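Local coordinates for phosphomethylpyrimidine kinase (Pyrococcus furiosus, PDB 2PB9) that phosphorylates hydroxymethylpyrimidine phosphate in thiamine biosynthesis and is represented here by its C-terminal ThiN domain, which probably joins the pyrimidine and thiazole halves into thiamine phosphate, at the interface of chains A and B and the interface of chains A and C. Sequence-based numbering; all coordinates share one arbitrary frame. Chains: chain A/B/C, Phosphomethylpyrimidine kinase.

Contact 1: the interface of chains A and B. Residues chain A 123, 125-126, 160-162; chain B 123, 125-126, 160-162.
Two arginines meet tip to tip near the two-fold axis of this homodimeric interface between ThiN domains, a pairing of the deposited assembly that may or may not be the biological one. Charge pairing comes first. The guanidinium of A:Arg125 points its NH2 at the carboxylate of B:Asp123, with OD1 at 2.9 Å and the two planes only 24° apart; B:Arg125 faces A:Asp123 in the twin salt bridge, where guanidinium and carboxylate are turned further apart. The guanidinium planes themselves stand 51° apart, and the surrounding aspartates, including A:Asp162 and B:Asp162, would probably offset the repulsion between the like charges. Arginine suits this place because its separate nitrogens can serve several acceptors. Backbone hydrogen bonds add to the grip: A:Arg125 NH1 donates to the carbonyl B:Gly161 O at 2.7 Å, and B:Arg125 NH1 donates to A:Gly161 O at 2.6 Å. A bend at chi3 (-53° in A:Arg125) turns each guanidinium toward these acceptors. Apolar packing closes the outer faces, where A:Leu160 CB lies 3.7 Å from B:Arg125 CZ, over the centre of the guanidinium. Water 1 joins the polar network, lying 2.9 Å from A:Asp123 OD1 and 3.1 Å from B:Arg125 NH1.

Contact 2: the interface of chains A and C. Residues chain A 30-31, 56, 166; chain C 30-31, 166.
A salt bridge, repeated by symmetry with the chains exchanged, flanks a small apolar patch on the two-fold axis in this homodimeric contact of the deposited assembly, which may not be the biological one. A:Arg56 NH2 donates to the carboxylate oxygen C:Glu30 OE1 at 2.8 Å, with 145° at the hydrogen. The side chains cross at about a right angle, their planes 87° apart, and the donor meets OE1 from above the carboxylate plane. Beside it the valines meet through one branch each: A:Val31 CG1 lies 4.1 Å from C:Val31 CG1 and 3.9 Å from C:Glu30 CB. A compact branched residue suits a place where the backbones come close, A:Val31 CA being 3.4 Å from C:Glu30 O. Farther along, A:Glu166 OE2 and C:Glu166 OE2 approach obliquely, and such like charges would probably favour protonation of one carboxylate.

In the next shell, A:Arg56 NH1 donates to A:Val31 O at 2.6 Å, in the carbonyl plane. The arginine side chain runs extended from CG to NE, while C:Glu30 bends at chi2 (-61°) to bring OE1 to the guanidinium. A:Glu30 and A:Val31 lie in the loop between helix 5-21 and strand 35-38, A:Arg56 just before strand 57-59, and A:Glu166 in the loop before strand 168-173.

Contact 3: the interface of chains A and C. Residues chain A 55, 58-60, 65, 67; chain C 55, 58-60, 65, 67.
In this ThiN-family domain, the neighbouring strands 57-59 and 64-66, with the residues beside them, form a two-fold symmetric face against the same segment of another copy in the deposited assembly. A:Lys65 shows how it is held. From CB, with CG anti to the backbone N (chi1 180°), the side chain runs fully extended toward chain C. Its CD serves both sides: it lies over the centre of the A:Tyr60 ring of its own chain, 3.7 Å above the plane, and 3.7 Å from the methyl C:Val67 CG1. CE continues past that methyl, 3.8 Å from C:Val67 O. At the tip, the ammonium NZ donates to the carbonyl C:Val67 O at 2.9 Å, nearly along the C=O axis (163°). Lysine suits the place because its long aliphatic stem can pack while its tip reaches a backbone acceptor. An alanine here would remove the ammonium and the stem, and would probably weaken the interface by losing the bond to C:Val67 O and the methylene packing against the A:Tyr60 ring and C:Val67 CG1.

A:Val67 uses both its branches: CG1 sits 3.9 Å from C:Tyr60 CE1, while CG2 turns toward the axis and its counterpart in chain C. A:Val58 CG2 approaches tip to tip, 4.1 Å from C:Val67 CG2. A:Gly55, without a side chain, lets its CA come within 4.1 Å of C:Lys59 O.

Contact 1: the interface of chains A and B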
ATOM      1  N   ASP A 123      -7.489   9.444   6.732  1.00 32.34           N
ATOM      2  CA  ASP A 123      -6.520   8.570   6.095  1.00 33.47           C
ATOM      3  C   ASP A 123      -6.522   7.246   6.830  1.00 34.63           C
ATOM      4  O   ASP A 123      -6.239   7.193   8.023  1.00 35.80           O
ATOM      5  CB  ASP A 123      -5.130   9.216   6.137  1.00 33.88           C
ATOM      6  CG  ASP A 123      -4.061   8.354   5.489  1.00 34.40           C
ATOM      7  OD1 ASP A 123      -4.395   7.474   4.670  1.00 34.18           O
ATOM      8  OD2 ASP A 123      -2.874   8.569   5.794  1.00 37.28           O
ATOM      9  N   ARG A 125      -4.487   5.025   6.770  1.00 35.27           N
ATOM     10  CA  ARG A 125      -3.164   4.645   7.238  1.00 36.17           C
ATOM     11  C   ARG A 125      -2.994   5.043   8.698  1.00 36.20           C
ATOM     12  O   ARG A 125      -2.157   4.490   9.411  1.00 34.70           O
ATOM     13  CB  ARG A 125      -2.074   5.291   6.380  1.00 34.96           C
ATOM     14  CG  ARG A 125      -1.685   4.464   5.172  1.00 36.19           C
ATOM     15  CD  ARG A 125      -0.566   5.130   4.393  1.00 37.22           C
ATOM     16  NE  ARG A 125      -0.928   6.501   4.065  1.00 39.97           N
ATOM     17  CZ  ARG A 125      -0.216   7.316   3.292  1.00 41.23           C
ATOM     18  NH1 ARG A 125       0.927   6.911   2.746  1.00 42.22           N
ATOM     19  NH2 ARG A 125      -0.659   8.545   3.057  1.00 41.56           N
ATOM     20  N   GLU A 126      -3.803   5.995   9.145  1.00 36.37           N
ATOM     21  CA  GLU A 126      -3.726   6.454  10.527  1.00 37.80           C
ATOM     22  C   GLU A 126      -4.790   5.754  11.377  1.00 37.87           C
ATOM     23  O   GLU A 126      -5.076   6.159  12.508  1.00 38.07           O
ATOM     24  CB  GLU A 126      -3.900   7.976  10.571  1.00 38.23           C
ATOM     25  CG  GLU A 126      -3.019   8.699   9.547  1.00 41.27           C
ATOM     26  CD  GLU A 126      -2.979  10.205   9.734  1.00 41.91           C
ATOM     27  OE1 GLU A 126      -2.403  10.666  10.740  1.00 42.98           O
ATOM     28  OE2 GLU A 126      -3.519  10.931   8.874  1.00 43.76           O
ATOM     29  N   LEU A 160      -7.856   9.309   0.431  1.00 30.01           N
ATOM     30  CA  LEU A 160      -7.043   8.749  -0.645  1.00 30.21           C
ATOM     31  C   LEU A 160      -7.163   7.221  -0.620  1.00 31.02           C
ATOM     32  O   LEU A 160      -7.660   6.644   0.350  1.00 30.93           O
ATOM     33  CB  LEU A 160      -5.579   9.149  -0.465  1.00 29.98           C
ATOM     34  CG  LEU A 160      -5.248  10.636  -0.456  1.00 28.05           C
ATOM     35  CD1 LEU A 160      -3.756  10.820  -0.257  1.00 27.40           C
ATOM     36  CD2 LEU A 160      -5.691  11.259  -1.757  1.00 26.05           C
ATOM     37  N   GLY A 161      -6.686   6.566  -1.672  1.00 31.16           N
ATOM     38  CA  GLY A 161      -6.798   5.121  -1.739  1.00 32.83           C
ATOM     39  C   GLY A 161      -5.948   4.336  -0.764  1.00 33.20           C
ATOM     40  O   GLY A 161      -5.045   4.879  -0.134  1.00 34.36           O
ATOM     41  N   ASP A 162      -6.257   3.049  -0.639  1.00 33.90           N
ATOM     42  CA  ASP A 162      -5.523   2.134   0.236  1.00 34.29           C
ATOM     43  C   ASP A 162      -5.445   0.798  -0.486  1.00 33.18           C
ATOM     44  O   ASP A 162      -6.104   0.615  -1.508  1.00 32.22           O
ATOM     45  CB  ASP A 162      -6.227   1.988   1.585  1.00 35.46           C
ATOM     46  CG  ASP A 162      -6.023   3.206   2.478  1.00 39.96           C
ATOM     47  OD1 ASP A 162      -4.876   3.446   2.948  1.00 41.09           O
ATOM     48  OD2 ASP A 162      -7.014   3.933   2.700  1.00 40.53           O
TER
ATOM     49  N   ASP B 123       2.657  13.508   1.053  1.00 30.45           N
ATOM     50  CA  ASP B 123       2.148  12.151   0.908  1.00 33.26           C
ATOM     51  C   ASP B 123       2.537  11.539  -0.431  1.00 34.20           C
ATOM     52  O   ASP B 123       2.114  12.008  -1.491  1.00 33.20           O
ATOM     53  CB  ASP B 123       0.622  12.156   1.053  1.00 34.36           C
ATOM     54  CG  ASP B 123       0.039  10.762   1.226  1.00 35.35           C
ATOM     55  OD1 ASP B 123       0.689   9.773   0.807  1.00 37.08           O
ATOM     56  OD2 ASP B 123      -1.078  10.662   1.778  1.00 36.24           O
ATOM     57  N   ARG B 125       1.450   9.260  -1.853  1.00 40.71           N
ATOM     58  CA  ARG B 125       0.293   8.796  -2.609  1.00 41.07           C
ATOM     59  C   ARG B 125      -0.165   9.898  -3.556  1.00 40.57           C
ATOM     60  O   ARG B 125      -0.673   9.616  -4.633  1.00 42.13           O
ATOM     61  CB  ARG B 125      -0.867   8.401  -1.680  1.00 40.89           C
ATOM     62  CG  ARG B 125      -0.801   6.976  -1.155  1.00 41.96           C
ATOM     63  CD  ARG B 125      -2.047   6.607  -0.371  1.00 41.35           C
ATOM     64  NE  ARG B 125      -2.280   7.527   0.731  1.00 44.53           N
ATOM     65  CZ  ARG B 125      -3.153   7.322   1.715  1.00 45.78           C
ATOM     66  NH1 ARG B 125      -3.891   6.217   1.744  1.00 44.93           N
ATOM     67  NH2 ARG B 125      -3.283   8.225   2.681  1.00 46.01           N
ATOM     68  N   GLU B 126       0.018  11.151  -3.157  1.00 40.13           N
ATOM     69  CA  GLU B 126      -0.386  12.274  -3.996  1.00 41.19           C
ATOM     70  C   GLU B 126       0.761  12.658  -4.932  1.00 40.60           C
ATOM     71  O   GLU B 126       0.711  13.678  -5.614  1.00 39.69           O
ATOM     72  CB  GLU B 126      -0.799  13.463  -3.118  1.00 42.01           C
ATOM     73  CG  GLU B 126      -1.881  13.097  -2.108  1.00 45.28           C
ATOM     74  CD  GLU B 126      -2.099  14.153  -1.035  1.00 47.24           C
ATOM     75  OE1 GLU B 126      -1.092  14.671  -0.501  1.00 48.64           O
ATOM     76  OE2 GLU B 126      -3.273  14.453  -0.710  1.00 48.47           O
ATOM     77  N   LEU B 160       3.639   9.685   6.182  1.00 28.43           N
ATOM     78  CA  LEU B 160       3.280   8.349   6.626  1.00 28.71           C
ATOM     79  C   LEU B 160       3.988   7.270   5.810  1.00 29.90           C
ATOM     80  O   LEU B 160       4.772   7.567   4.903  1.00 30.66           O
ATOM     81  CB  LEU B 160       1.770   8.170   6.528  1.00 26.94           C
ATOM     82  CG  LEU B 160       0.965   9.252   7.235  1.00 25.92           C
ATOM     83  CD1 LEU B 160      -0.472   9.153   6.784  1.00 26.81           C
ATOM     84  CD2 LEU B 160       1.087   9.110   8.744  1.00 23.45           C
ATOM     85  N   GLY B 161       3.706   6.016   6.136  1.00 30.00           N
ATOM     86  CA  GLY B 161       4.337   4.930   5.422  1.00 30.81           C
ATOM     87  C   GLY B 161       3.801   4.711   4.021  1.00 31.98           C
ATOM     88  O   GLY B 161       2.665   5.059   3.696  1.00 31.35           O
ATOM     89  N   ASP B 162       4.641   4.123   3.184  1.00 33.32           N
ATOM     90  CA  ASP B 162       4.278   3.822   1.811  1.00 33.92           C
ATOM     91  C   ASP B 162       4.763   2.404   1.573  1.00 32.80           C
ATOM     92  O   ASP B 162       5.540   1.877   2.369  1.00 32.60           O
ATOM     93  CB  ASP B 162       4.958   4.819   0.881  1.00 38.15           C
ATOM     94  CG  ASP B 162       4.500   6.254   1.142  1.00 43.97           C
ATOM     95  OD1 ASP B 162       3.378   6.606   0.692  1.00 45.88           O
ATOM     96  OD2 ASP B 162       5.253   7.014   1.810  1.00 45.25           O
TER
HETATM   97  O   HOH W   1      -6.627   6.258   3.228  1.00 31.55           O

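Contact 2: the interface of chains A and C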
ATOM      1  N   GLU A  30     -15.286   3.950 -10.378  1.00 27.19           N
ATOM      2  CA  GLU A  30     -15.440   2.635 -10.981  1.00 27.03           C
ATOM      3  C   GLU A  30     -16.445   1.757 -10.254  1.00 26.11           C
ATOM      4  O   GLU A  30     -17.114   0.927 -10.877  1.00 26.97           O
ATOM      5  CB  GLU A  30     -14.090   1.915 -11.047  1.00 30.47           C
ATOM      6  CG  GLU A  30     -13.171   2.456 -12.120  1.00 34.34           C
ATOM      7  CD  GLU A  30     -13.769   2.317 -13.511  1.00 38.25           C
ATOM      8  OE1 GLU A  30     -13.385   1.371 -14.240  1.00 38.07           O
ATOM      9  OE2 GLU A  30     -14.638   3.154 -13.869  1.00 42.36           O
ATOM     10  N   VAL A  31     -16.551   1.943  -8.942  1.00 23.30           N
ATOM     11  CA  VAL A  31     -17.472   1.165  -8.125  1.00 22.20           C
ATOM     12  C   VAL A  31     -18.904   1.690  -8.257  1.00 22.38           C
ATOM     13  O   VAL A  31     -19.865   1.070  -7.780  1.00 21.84           O
ATOM     14  CB  VAL A  31     -17.032   1.182  -6.635  1.00 22.14           C
ATOM     15  CG1 VAL A  31     -15.597   0.728  -6.531  1.00 21.00           C
ATOM     16  CG2 VAL A  31     -17.180   2.578  -6.042  1.00 21.69           C
ATOM     17  N   ARG A  56     -26.645   1.492  -7.915  1.00 23.47           N
ATOM     18  CA  ARG A  56     -25.899   2.741  -8.064  1.00 24.78           C
ATOM     19  C   ARG A  56     -26.037   3.353  -9.456  1.00 25.49           C
ATOM     20  O   ARG A  56     -26.903   2.963 -10.237  1.00 27.16           O
ATOM     21  CB  ARG A  56     -24.422   2.499  -7.742  1.00 23.62           C
ATOM     22  CG  ARG A  56     -24.210   1.870  -6.377  1.00 23.30           C
ATOM     23  CD  ARG A  56     -22.784   1.399  -6.199  1.00 24.34           C
ATOM     24  NE  ARG A  56     -22.624   0.486  -5.071  1.00 21.99           N
ATOM     25  CZ  ARG A  56     -21.696  -0.466  -5.027  1.00 23.48           C
ATOM     26  NH1 ARG A  56     -20.864  -0.623  -6.048  1.00 22.71           N
ATOM     27  NH2 ARG A  56     -21.587  -1.255  -3.966  1.00 25.85           N
ATOM     28  N   GLU A 166     -10.155   1.980  -3.470  1.00 32.90           N
ATOM     29  CA  GLU A 166      -9.975   3.252  -4.148  1.00 33.44           C
ATOM     30  C   GLU A 166     -10.365   4.465  -3.328  1.00 31.20           C
ATOM     31  O   GLU A 166     -11.100   4.364  -2.351  1.00 30.55           O
ATOM     32  CB  GLU A 166     -10.743   3.258  -5.464  1.00 36.47           C
ATOM     33  CG  GLU A 166     -11.993   2.424  -5.449  1.00 41.43           C
ATOM     34  CD  GLU A 166     -12.504   2.170  -6.851  1.00 45.23           C
ATOM     35  OE1 GLU A 166     -13.222   3.039  -7.400  1.00 43.98           O
ATOM     36  OE2 GLU A 166     -12.163   1.100  -7.407  1.00 47.95           O
TER
ATOM     37  N   GLU C  30     -16.844  -4.982  -6.959  1.00 27.19           N
ATOM     38  CA  GLU C  30     -17.498  -3.692  -6.791  1.00 27.03           C
ATOM     39  C   GLU C  30     -17.485  -2.847  -8.054  1.00 26.11           C
ATOM     40  O   GLU C  30     -18.412  -2.068  -8.292  1.00 26.97           O
ATOM     41  CB  GLU C  30     -16.849  -2.909  -5.647  1.00 30.47           C
ATOM     42  CG  GLU C  30     -17.214  -3.432  -4.275  1.00 34.34           C
ATOM     43  CD  GLU C  30     -18.711  -3.360  -4.014  1.00 38.25           C
ATOM     44  OE1 GLU C  30     -19.156  -2.416  -3.319  1.00 38.07           O
ATOM     45  OE2 GLU C  30     -19.445  -4.248  -4.521  1.00 42.36           O
ATOM     46  N   VAL C  31     -16.438  -3.002  -8.858  1.00 23.30           N
ATOM     47  CA  VAL C  31     -16.298  -2.249 -10.097  1.00 22.20           C
ATOM     48  C   VAL C  31     -17.167  -2.848 -11.206  1.00 22.38           C
ATOM     49  O   VAL C  31     -17.326  -2.264 -12.287  1.00 21.84           O
ATOM     50  CB  VAL C  31     -14.813  -2.205 -10.548  1.00 22.14           C
ATOM     51  CG1 VAL C  31     -13.962  -1.677  -9.419  1.00 21.00           C
ATOM     52  CG2 VAL C  31     -14.328  -3.590 -10.960  1.00 21.69           C
ATOM     53  N   GLU C 166      -8.363  -2.574  -6.521  1.00 32.90           N
ATOM     54  CA  GLU C 166      -8.766  -3.854  -5.964  1.00 33.44           C
ATOM     55  C   GLU C 166      -8.235  -5.062  -6.708  1.00 31.20           C
ATOM     56  O   GLU C 166      -7.827  -4.972  -7.862  1.00 30.55           O
ATOM     57  CB  GLU C 166     -10.286  -3.933  -5.883  1.00 36.47           C
ATOM     58  CG  GLU C 166     -11.000  -3.162  -6.957  1.00 41.43           C
ATOM     59  CD  GLU C 166     -12.463  -2.972  -6.621  1.00 45.23           C
ATOM     60  OE1 GLU C 166     -13.272  -3.889  -6.896  1.00 43.98           O
ATOM     61  OE2 GLU C 166     -12.794  -1.901  -6.059  1.00 47.95           O
TER

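Contact 3: the interface of chains A and C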
ATOM      1  N   GLY A  55     -28.201  -0.507  -7.287  1.00 25.22           N
ATOM      2  CA  GLY A  55     -27.300  -0.784  -8.389  1.00 24.34           C
ATOM      3  C   GLY A  55     -26.437   0.426  -8.683  1.00 23.80           C
ATOM      4  O   GLY A  55     -25.611   0.396  -9.589  1.00 24.21           O
ATOM      5  N   VAL A  58     -23.712   4.144 -12.774  1.00 26.92           N
ATOM      6  CA  VAL A  58     -22.426   3.834 -13.403  1.00 25.20           C
ATOM      7  C   VAL A  58     -22.172   4.549 -14.734  1.00 25.19           C
ATOM      8  O   VAL A  58     -23.104   5.073 -15.357  1.00 23.43           O
ATOM      9  CB  VAL A  58     -22.327   2.304 -13.638  1.00 24.09           C
ATOM     10  CG1 VAL A  58     -22.631   1.568 -12.352  1.00 24.51           C
ATOM     11  CG2 VAL A  58     -23.318   1.862 -14.705  1.00 20.72           C
ATOM     12  N   LYS A  59     -20.907   4.581 -15.160  1.00 27.04           N
ATOM     13  CA  LYS A  59     -20.578   5.207 -16.441  1.00 29.38           C
ATOM     14  C   LYS A  59     -21.264   4.361 -17.501  1.00 30.97           C
ATOM     15  O   LYS A  59     -21.134   3.133 -17.514  1.00 31.52           O
ATOM     16  CB  LYS A  59     -19.073   5.196 -16.740  1.00 27.66           C
ATOM     17  CG  LYS A  59     -18.181   6.061 -15.857  1.00 32.76           C
ATOM     18  CD  LYS A  59     -16.831   6.304 -16.567  1.00 33.89           C
ATOM     19  CE  LYS A  59     -15.699   6.785 -15.616  1.00 37.97           C
ATOM     20  NZ  LYS A  59     -15.816   8.187 -15.028  1.00 38.20           N
ATOM     21  N   TYR A  60     -22.014   5.002 -18.379  1.00 33.59           N
ATOM     22  CA  TYR A  60     -22.660   4.245 -19.421  1.00 37.21           C
ATOM     23  C   TYR A  60     -21.821   4.520 -20.669  1.00 38.94           C
ATOM     24  O   TYR A  60     -20.664   4.104 -20.738  1.00 40.52           O
ATOM     25  CB  TYR A  60     -24.117   4.680 -19.567  1.00 38.71           C
ATOM     26  CG  TYR A  60     -24.984   3.623 -20.209  1.00 40.73           C
ATOM     27  CD1 TYR A  60     -24.792   2.270 -19.925  1.00 41.79           C
ATOM     28  CD2 TYR A  60     -25.978   3.970 -21.124  1.00 41.47           C
ATOM     29  CE1 TYR A  60     -25.570   1.286 -20.549  1.00 43.67           C
ATOM     30  CE2 TYR A  60     -26.756   3.001 -21.747  1.00 42.22           C
ATOM     31  CZ  TYR A  60     -26.547   1.664 -21.461  1.00 43.47           C
ATOM     32  OH  TYR A  60     -27.294   0.712 -22.112  1.00 45.50           O
ATOM     33  N   LYS A  65     -25.640   6.196 -15.837  1.00 32.98           N
ATOM     34  CA  LYS A  65     -26.918   5.521 -15.775  1.00 30.98           C
ATOM     35  C   LYS A  65     -27.156   4.950 -14.397  1.00 30.53           C
ATOM     36  O   LYS A  65     -26.269   4.340 -13.807  1.00 30.84           O
ATOM     37  CB  LYS A  65     -26.957   4.408 -16.826  1.00 30.63           C
ATOM     38  CG  LYS A  65     -28.245   3.614 -16.871  1.00 30.18           C
ATOM     39  CD  LYS A  65     -28.234   2.618 -18.018  1.00 32.00           C
ATOM     40  CE  LYS A  65     -29.459   1.722 -17.981  1.00 32.96           C
ATOM     41  NZ  LYS A  65     -29.507   0.815 -19.157  1.00 36.06           N
ATOM     42  N   VAL A  67     -28.560   2.241 -12.457  1.00 25.09           N
ATOM     43  CA  VAL A  67     -28.964   0.878 -12.791  1.00 23.90           C
ATOM     44  C   VAL A  67     -30.364   0.504 -12.345  1.00 23.88           C
ATOM     45  O   VAL A  67     -31.021  -0.298 -12.990  1.00 25.74           O
ATOM     46  CB  VAL A  67     -27.981  -0.163 -12.216  1.00 21.91           C
ATOM     47  CG1 VAL A  67     -28.483  -1.573 -12.515  1.00 16.84           C
ATOM     48  CG2 VAL A  67     -26.603   0.050 -12.820  1.00 20.45           C
TER
ATOM     49  N   GLY C  55     -21.559  -1.091 -19.562  1.00 25.22           N
ATOM     50  CA  GLY C  55     -21.999  -0.799 -18.212  1.00 24.34           C
ATOM     51  C   GLY C  55     -21.712  -1.972 -17.297  1.00 23.80           C
ATOM     52  O   GLY C  55     -22.018  -1.926 -16.110  1.00 24.21           O
ATOM     53  N   VAL C  58     -23.451  -5.659 -12.674  1.00 26.92           N
ATOM     54  CA  VAL C  58     -23.287  -5.302 -11.263  1.00 25.20           C
ATOM     55  C   VAL C  58     -24.224  -6.039 -10.300  1.00 25.19           C
ATOM     56  O   VAL C  58     -25.229  -6.625 -10.722  1.00 23.43           O
ATOM     57  CB  VAL C  58     -23.506  -3.776 -11.092  1.00 24.09           C
ATOM     58  CG1 VAL C  58     -22.635  -3.022 -12.073  1.00 24.51           C
ATOM     59  CG2 VAL C  58     -24.961  -3.413 -11.346  1.00 20.72           C
ATOM     60  N   LYS C  59     -23.885  -6.019  -9.009  1.00 27.04           N
ATOM     61  CA  LYS C  59     -24.744  -6.662  -8.013  1.00 29.38           C
ATOM     62  C   LYS C  59     -26.047  -5.880  -8.027  1.00 30.97           C
ATOM     63  O   LYS C  59     -26.048  -4.648  -7.944  1.00 31.52           O
ATOM     64  CB  LYS C  59     -24.170  -6.585  -6.593  1.00 27.66           C
ATOM     65  CG  LYS C  59     -22.901  -7.380  -6.310  1.00 32.76           C
ATOM     66  CD  LYS C  59     -22.742  -7.575  -4.786  1.00 33.89           C
ATOM     67  CE  LYS C  59     -21.304  -7.973  -4.350  1.00 37.97           C
ATOM     68  NZ  LYS C  59     -20.807  -9.363  -4.733  1.00 38.20           N
ATOM     69  N   TYR C  60     -27.159  -6.581  -8.154  1.00 33.59           N
ATOM     70  CA  TYR C  60     -28.421  -5.885  -8.141  1.00 37.21           C
ATOM     71  C   TYR C  60     -28.990  -6.151  -6.748  1.00 38.94           C
ATOM     72  O   TYR C  60     -28.434  -5.681  -5.755  1.00 40.52           O
ATOM     73  CB  TYR C  60     -29.319  -6.396  -9.266  1.00 38.71           C
ATOM     74  CG  TYR C  60     -30.383  -5.401  -9.666  1.00 40.73           C
ATOM     75  CD1 TYR C  60     -30.108  -4.033  -9.698  1.00 41.79           C
ATOM     76  CD2 TYR C  60     -31.674  -5.821  -9.984  1.00 41.47           C
ATOM     77  CE1 TYR C  60     -31.104  -3.106 -10.031  1.00 43.67           C
ATOM     78  CE2 TYR C  60     -32.670  -4.909 -10.317  1.00 42.22           C
ATOM     79  CZ  TYR C  60     -32.382  -3.557 -10.336  1.00 43.47           C
ATOM     80  OH  TYR C  60     -33.382  -2.660 -10.628  1.00 45.50           O
ATOM     81  N   LYS C  65     -26.963  -7.885 -12.547  1.00 32.98           N
ATOM     82  CA  LYS C  65     -27.645  -7.274 -13.666  1.00 30.98           C
ATOM     83  C   LYS C  65     -26.653  -6.677 -14.637  1.00 30.53           C
ATOM     84  O   LYS C  65     -25.704  -6.009 -14.237  1.00 30.84           O
ATOM     85  CB  LYS C  65     -28.600  -6.192 -13.151  1.00 30.63           C
ATOM     86  CG  LYS C  65     -29.382  -5.464 -14.224  1.00 30.18           C
ATOM     87  CD  LYS C  65     -30.384  -4.501 -13.611  1.00 32.00           C
ATOM     88  CE  LYS C  65     -31.068  -3.665 -14.678  1.00 32.96           C
ATOM     89  NZ  LYS C  65     -32.121  -2.794 -14.097  1.00 36.06           N
ATOM     90  N   VAL C  67     -25.937  -3.991 -16.948  1.00 25.09           N
ATOM     91  CA  VAL C  67     -26.504  -2.659 -17.139  1.00 23.90           C
ATOM     92  C   VAL C  67     -26.917  -2.344 -18.563  1.00 23.88           C
ATOM     93  O   VAL C  67     -27.856  -1.592 -18.778  1.00 25.74           O
ATOM     94  CB  VAL C  67     -25.538  -1.556 -16.661  1.00 21.91           C
ATOM     95  CG1 VAL C  67     -26.132  -0.181 -16.955  1.00 16.84           C
ATOM     96  CG2 VAL C  67     -25.276  -1.716 -15.173  1.00 20.45           C
TER

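Contacts 2 and 3 belong to one A–C interface, with their C-alpha centres about 11 Å apart, whereas contact 1 joins A to B and its C-alpha centre lies about 19 Å from that of contact 2 and 30 Å from that of contact 3. Sequence links contacts 2 and 3: A:Arg56 of contact 2 lies between A:Gly55 and A:Val58 of contact 3, so one segment serves both. A:Glu166 of contact 2 follows closely after residues 160–162 of contact 1, in the loop between strands 156-159 and 168-173. Chain A thus uses two separate two-fold surfaces, which together could build the deposited tetramer, although the structure alone does not establish that assembly in solution.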